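Endo-beta-1,4-glucanase (cellulase B) (Bacillus halodurans, PDB 4V2X) probably hydrolyses internal beta-1,4-glucosidic bonds of cellulose and related beta-glucans, pairing a family 5 catalytic module with Ig-like and CBM46 modules. Local coordinates at residues T479-V484 with S500-S505; E160-Y165 with E209-L214. One frame throughout, in Å; residues are numbered along the deposited sequence. Where two conformers were deposited one is given.

Contact 1 (T479-V484 with S500-S505); sequences TYRTPV and SFNGNS
The amide of Asn504 reaches the backbone of Arg481 through ND2, which lies 2.7 Å from Arg481 O; that oxygen sits in the amide plane, although the N-H is bent to 143°. Asn504 ND2 gives its other hydrogen to Phe501 O at 2.8 Å, again in plane, so two carbonyls fix the rotation of the amide. Pro483 CG packs 3.5 Å from Asn504 ND2, and Tyr480 CD2 lies 3.6 Å from Asn504 OD1, ring and amide planes being 72° apart; OD1 itself bonds to Ser566.

Asn502 forms a second bridge. Its CG is turned beside the backbone N (chi1 -76°), which brings Asn502 ND2 to 3.0 Å from Thr482 O along a nearly straight N-H, while a water joins Asn502 OD1 to Arg481 NH1. Asn502 O accepts from Arg481 N at 3.0 Å. Phe501 to Asn504 form a type I' beta turn, with Asn502 and Gly503 at its positive-phi corners; at Gly503 the position a CB would take lies too close to Thr479 O. Just before the turn, Ser500 and Val484 make an antiparallel hydrogen-bonded pair, their N-H groups and carbonyls exchanging two bonds.

With an alanine at Asn504, Arg481 O and Phe501 O would probably lose their side-chain donor and Ser566 its amide partner, weakening the turn's hold on the 481-483 linker. Outside the segments, Phe564 of strand 556-564 packs against Pro483, Phe501 and Asn504, and Tyr397 meets the Tyr480 ring roughly at a right angle from the preceding module.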
loop_
_atom_site.group_PDB
_atom_site.type_symbol
_atom_site.label_atom_id
_atom_site.label_comp_id
_atom_site.label_asym_id
_atom_site.label_seq_id
_atom_site.Cartn_x
_atom_site.Cartn_y
_atom_site.Cartn_z
ATOM N N THR A 479 49.008 -25.717 21.867
ATOM C CA THR A 479 50.386 -25.258 21.856
ATOM C C THR A 479 50.711 -24.731 20.468
ATOM O O THR A 479 50.376 -25.365 19.470
ATOM C CB THR A 479 51.355 -26.393 22.224
ATOM O OG1 THR A 479 51.050 -26.857 23.545
ATOM C CG2 THR A 479 52.790 -25.908 22.178
ATOM N N TYR A 480 51.356 -23.567 20.413
ATOM C CA TYR A 480 51.694 -22.938 19.141
ATOM C C TYR A 480 53.113 -22.368 19.133
ATOM O O TYR A 480 53.713 -22.114 20.185
ATOM C CB TYR A 480 50.691 -21.824 18.816
ATOM C CG TYR A 480 50.903 -20.548 19.615
ATOM C CD1 TYR A 480 50.478 -20.453 20.937
ATOM C CD2 TYR A 480 51.546 -19.450 19.057
ATOM C CE1 TYR A 480 50.676 -19.298 21.671
ATOM C CE2 TYR A 480 51.745 -18.291 19.785
ATOM C CZ TYR A 480 51.300 -18.221 21.094
ATOM O OH TYR A 480 51.497 -17.075 21.837
ATOM N N ARG A 481 53.641 -22.196 17.918
ATOM C CA ARG A 481 54.818 -21.366 17.662
ATOM C C ARG A 481 54.436 -20.354 16.596
ATOM O O ARG A 481 53.407 -20.490 15.938
ATOM C CB ARG A 481 55.988 -22.176 17.119
ATOM C CG ARG A 481 56.073 -23.603 17.600
ATOM C CD ARG A 481 57.193 -24.328 16.880
ATOM N NE ARG A 481 58.474 -23.648 17.076
ATOM C CZ ARG A 481 59.315 -23.295 16.105
ATOM N NH1 ARG A 481 59.051 -23.566 14.832
ATOM N NH2 ARG A 481 60.447 -22.679 16.416
ATOM N N THR A 482 55.287 -19.358 16.395
ATOM C CA THR A 482 55.045 -18.384 15.341
ATOM C C THR A 482 54.838 -19.133 14.020
ATOM O O THR A 482 55.656 -19.987 13.657
ATOM C CB THR A 482 56.202 -17.371 15.225
ATOM O OG1 THR A 482 56.203 -16.531 16.387
ATOM C CG2 THR A 482 56.049 -16.494 13.983
ATOM N N PRO A 483 53.727 -18.844 13.320
ATOM C CA PRO A 483 53.520 -19.470 12.018
ATOM C C PRO A 483 54.466 -18.866 10.996
ATOM O O PRO A 483 54.865 -17.711 11.135
ATOM C CB PRO A 483 52.062 -19.149 11.676
ATOM C CG PRO A 483 51.581 -18.180 12.698
ATOM C CD PRO A 483 52.710 -17.818 13.607
ATOM N N VAL A 484 54.828 -19.657 9.993
ATOM C CA VAL A 484 55.813 -19.251 9.010
ATOM C C VAL A 484 55.216 -19.454 7.632
ATOM O O VAL A 484 54.713 -20.533 7.327
ATOM C CB VAL A 484 57.115 -20.075 9.134
ATOM C CG1 VAL A 484 58.162 -19.573 8.149
ATOM C CG2 VAL A 484 57.655 -20.013 10.555
ATOM N N SER A 500 53.556 -23.050 7.338
ATOM C CA SER A 500 53.658 -23.834 8.554
ATOM C C SER A 500 52.768 -23.178 9.591
ATOM O O SER A 500 53.158 -22.185 10.204
ATOM C CB SER A 500 55.100 -23.850 9.054
ATOM O OG SER A 500 55.964 -24.422 8.085
ATOM N N PHE A 501 51.572 -23.724 9.780
ATOM C CA PHE A 501 50.611 -23.135 10.704
ATOM C C PHE A 501 51.084 -23.256 12.150
ATOM O O PHE A 501 50.732 -22.424 12.981
ATOM C CB PHE A 501 49.216 -23.732 10.512
ATOM C CG PHE A 501 48.544 -23.270 9.250
ATOM C CD1 PHE A 501 47.926 -22.026 9.192
ATOM C CD2 PHE A 501 48.544 -24.065 8.118
ATOM C CE1 PHE A 501 47.313 -21.591 8.029
ATOM C CE2 PHE A 501 47.936 -23.634 6.949
ATOM C CZ PHE A 501 47.320 -22.397 6.903
ATOM N N ASN A 502 51.900 -24.277 12.428
ATOM C CA ASN A 502 52.577 -24.418 13.717
ATOM C C ASN A 502 51.622 -24.304 14.914
ATOM O O ASN A 502 51.888 -23.582 15.872
ATOM C CB ASN A 502 53.735 -23.407 13.825
ATOM C CG ASN A 502 54.946 -23.812 13.006
ATOM O OD1 ASN A 502 55.129 -24.988 12.680
ATOM N ND2 ASN A 502 55.793 -22.837 12.673
ATOM N N GLY A 503 50.506 -25.028 14.842
ATOM C CA GLY A 503 49.527 -25.067 15.925
ATOM C C GLY A 503 48.538 -23.915 15.957
ATOM O O GLY A 503 47.702 -23.844 16.864
ATOM N N ASN A 504 48.618 -23.016 14.973
ATOM C CA ASN A 504 47.745 -21.843 14.915
ATOM C C ASN A 504 46.519 -22.051 14.044
ATOM O O ASN A 504 46.531 -22.854 13.109
ATOM C CB ASN A 504 48.505 -20.628 14.387
ATOM C CG ASN A 504 49.585 -20.169 15.331
ATOM O OD1 ASN A 504 49.315 -19.423 16.271
ATOM N ND2 ASN A 504 50.818 -20.618 15.093
ATOM N N SER A 505 45.466 -21.306 14.374
ATOM C CA SER A 505 44.252 -21.249 13.576
ATOM C C SER A 505 44.129 -19.845 12.992
ATOM O O SER A 505 44.276 -18.858 13.715
ATOM C CB SER A 505 43.040 -21.559 14.452
ATOM O OG SER A 505 41.826 -21.345 13.758
HETATM O O HOH W 1 57.618 -26.182 13.714
#

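Contact 2 (E160-Y165 with E209-L214); sequences EMEHNY and ENHHAL
Glu162 OE1 takes a hydrogen bond from His211 NE2 at 3.0 Å and a salt bridge from Arg208, just ahead of the helical segment. The imidazole presents its edge, with OE1 only 9° out of the ring plane, yet it meets that oxygen from above the carboxylate, whose plane is 59° from the ring. Glu162 OE2 receives Asn210 ND2 at 2.9 Å on its anti side; this N-H is almost straight, and carboxylate and amide are nearly coplanar. Glu162 projects this far because CG is anti to the backbone N (chi1 179°) and the chain stays extended. A water, accepting from Asn210 ND2 and donating to Glu162 O, adds a backbone link.

The contact ties the loop between helices 153-158 and 165-183 of the (beta/alpha)8 barrel module to the first turns of helix 209-227. Next to these polar bonds, Leu214 CD1 rests 3.6 Å from Glu162 CA, while Leu214 CD2 lies 3.9 Å from Tyr165 CD2, at the edge of that ring. Met161 SD lies 4.0 Å from Leu214 CB. Tyr165 OH bonds to Asp217, a calcium ligand, and Lys261 of the second subunit packs on Asn210 and Leu214.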
loop_
_atom_site.group_PDB
_atom_site.type_symbol
_atom_site.label_atom_id
_atom_site.label_comp_id
_atom_site.label_asym_id
_atom_site.label_seq_id
_atom_site.Cartn_x
_atom_site.Cartn_y
_atom_site.Cartn_z
ATOM N N GLU A 160 9.298 -12.105 -11.753
ATOM C CA GLU A 160 8.936 -11.503 -13.040
ATOM C C GLU A 160 7.669 -10.674 -12.965
ATOM O O GLU A 160 7.371 -9.941 -13.904
ATOM C CB GLU A 160 8.688 -12.584 -14.107
ATOM C CG GLU A 160 9.895 -13.403 -14.533
ATOM C CD GLU A 160 9.522 -14.494 -15.530
ATOM O OE1 GLU A 160 8.537 -14.332 -16.287
ATOM O OE2 GLU A 160 10.209 -15.524 -15.560
ATOM N N MET A 161 6.921 -10.808 -11.873
ATOM C CA MET A 161 5.574 -10.244 -11.764
ATOM C C MET A 161 5.486 -8.759 -12.103
ATOM O O MET A 161 4.454 -8.300 -12.611
ATOM C CB MET A 161 5.031 -10.487 -10.353
ATOM C CG MET A 161 3.546 -10.235 -10.195
ATOM S SD MET A 161 3.108 -10.559 -8.480
ATOM C CE MET A 161 1.423 -9.970 -8.431
ATOM N N GLU A 162 6.541 -8.001 -11.818
ATOM C CA GLU A 162 6.504 -6.560 -12.058
ATOM C C GLU A 162 6.243 -6.207 -13.517
ATOM O O GLU A 162 5.534 -5.244 -13.794
ATOM C CB GLU A 162 7.785 -5.887 -11.579
ATOM C CG GLU A 162 7.807 -4.397 -11.835
ATOM C CD GLU A 162 8.793 -3.677 -10.958
ATOM O OE1 GLU A 162 9.985 -4.064 -10.965
ATOM O OE2 GLU A 162 8.366 -2.731 -10.264
ATOM N N HIS A 163 6.813 -6.974 -14.442
ATOM C CA HIS A 163 6.602 -6.735 -15.878
ATOM C C HIS A 163 5.807 -7.851 -16.557
ATOM O O HIS A 163 5.711 -7.905 -17.783
ATOM C CB HIS A 163 7.949 -6.531 -16.564
ATOM C CG HIS A 163 8.704 -5.351 -16.041
ATOM N ND1 HIS A 163 8.355 -4.056 -16.346
ATOM C CD2 HIS A 163 9.783 -5.270 -15.228
ATOM C CE1 HIS A 163 9.184 -3.224 -15.742
ATOM N NE2 HIS A 163 10.061 -3.936 -15.058
ATOM N N ASN A 164 5.209 -8.721 -15.750
ATOM C CA ASN A 164 4.396 -9.822 -16.245
ATOM C C ASN A 164 3.358 -10.191 -15.187
ATOM O O ASN A 164 3.377 -11.292 -14.648
ATOM C CB ASN A 164 5.278 -11.021 -16.583
ATOM C CG ASN A 164 4.517 -12.124 -17.307
ATOM O OD1 ASN A 164 3.372 -11.943 -17.718
ATOM N ND2 ASN A 164 5.152 -13.282 -17.443
ATOM N N TYR A 165 2.453 -9.258 -14.917
ATOM C CA TYR A 165 1.526 -9.373 -13.794
ATOM C C TYR A 165 0.624 -10.593 -13.941
ATOM O O TYR A 165 0.617 -11.475 -13.077
ATOM C CB TYR A 165 0.682 -8.094 -13.639
ATOM C CG TYR A 165 -0.111 -8.092 -12.358
ATOM C CD1 TYR A 165 -1.322 -8.769 -12.272
ATOM C CD2 TYR A 165 0.367 -7.449 -11.221
ATOM C CE1 TYR A 165 -2.039 -8.804 -11.097
ATOM C CE2 TYR A 165 -0.351 -7.467 -10.041
ATOM C CZ TYR A 165 -1.555 -8.148 -9.991
ATOM O OH TYR A 165 -2.269 -8.199 -8.830
ATOM N N GLU A 209 9.288 0.796 -4.596
ATOM C CA GLU A 209 7.973 1.068 -4.016
ATOM C C GLU A 209 6.882 0.159 -4.572
ATOM O O GLU A 209 6.034 -0.334 -3.824
ATOM C CB GLU A 209 7.583 2.541 -4.219
ATOM C CG GLU A 209 6.309 2.960 -3.493
ATOM C CD GLU A 209 6.326 2.622 -2.011
ATOM O OE1 GLU A 209 7.407 2.703 -1.386
ATOM O OE2 GLU A 209 5.256 2.272 -1.466
ATOM N N ASN A 210 6.918 -0.078 -5.879
ATOM C CA ASN A 210 5.907 -0.907 -6.536
ATOM C C ASN A 210 5.953 -2.371 -6.102
ATOM O O ASN A 210 4.953 -3.088 -6.175
ATOM C CB ASN A 210 6.063 -0.808 -8.055
ATOM C CG ASN A 210 5.030 -1.637 -8.806
ATOM O OD1 ASN A 210 3.822 -1.515 -8.573
ATOM N ND2 ASN A 210 5.500 -2.494 -9.704
ATOM N N HIS A 211 7.112 -2.821 -5.632
ATOM C CA HIS A 211 7.263 -4.213 -5.235
ATOM C C HIS A 211 6.382 -4.606 -4.063
ATOM O O HIS A 211 5.869 -5.723 -4.020
ATOM C CB HIS A 211 8.718 -4.515 -4.913
ATOM C CG HIS A 211 9.615 -4.389 -6.095
ATOM N ND1 HIS A 211 10.983 -4.510 -6.004
ATOM C CD2 HIS A 211 9.343 -4.136 -7.398
ATOM C CE1 HIS A 211 11.513 -4.359 -7.204
ATOM N NE2 HIS A 211 10.540 -4.131 -8.067
ATOM N N HIS A 212 6.183 -3.684 -3.128
ATOM C CA HIS A 212 5.358 -3.967 -1.943
ATOM C C HIS A 212 3.948 -4.338 -2.356
ATOM O O HIS A 212 3.354 -5.266 -1.807
ATOM C CB HIS A 212 5.325 -2.768 -0.999
ATOM C CG HIS A 212 6.681 -2.292 -0.602
ATOM N ND1 HIS A 212 7.564 -3.076 0.107
ATOM C CD2 HIS A 212 7.321 -1.124 -0.843
ATOM C CE1 HIS A 212 8.685 -2.403 0.301
ATOM N NE2 HIS A 212 8.565 -1.219 -0.271
ATOM N N ALA A 213 3.416 -3.613 -3.337
ATOM C CA ALA A 213 2.067 -3.878 -3.820
ATOM C C ALA A 213 1.937 -5.254 -4.453
ATOM O O ALA A 213 0.911 -5.923 -4.297
ATOM C CB ALA A 213 1.641 -2.803 -4.804
ATOM N N LEU A 214 2.980 -5.676 -5.168
ATOM C CA LEU A 214 2.994 -6.999 -5.784
ATOM C C LEU A 214 2.967 -8.098 -4.722
ATOM O O LEU A 214 2.230 -9.069 -4.843
ATOM C CB LEU A 214 4.221 -7.163 -6.685
ATOM C CG LEU A 214 4.358 -6.162 -7.839
ATOM C CD1 LEU A 214 5.702 -6.324 -8.527
ATOM C CD2 LEU A 214 3.232 -6.317 -8.846
HETATM O O HOH W 2 4.160 -3.833 -11.961
#

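How the contacts relate
Contact 2 comes first along the chain and closes before contact 1 opens. Their centres are about 54 Å apart and their nearest atoms about 40 Å, on opposite sides of the chain's centre; they share no strand, helix or sheet. Contact 2 belongs to the catalytic barrel module, where it joins a loop to a helix of the outer layer, beside a calcium site and the second subunit. Contact 1 lies where strand 473-480, part of the mixed sheet of the middle module, hands over to strand 484-491 in the eight-stranded sheet of the C-terminal CBM46 module. The two thus sit at different places in the tri-modular design: contact 2 within the catalytic module, contact 1 at the junction of the two beta modules.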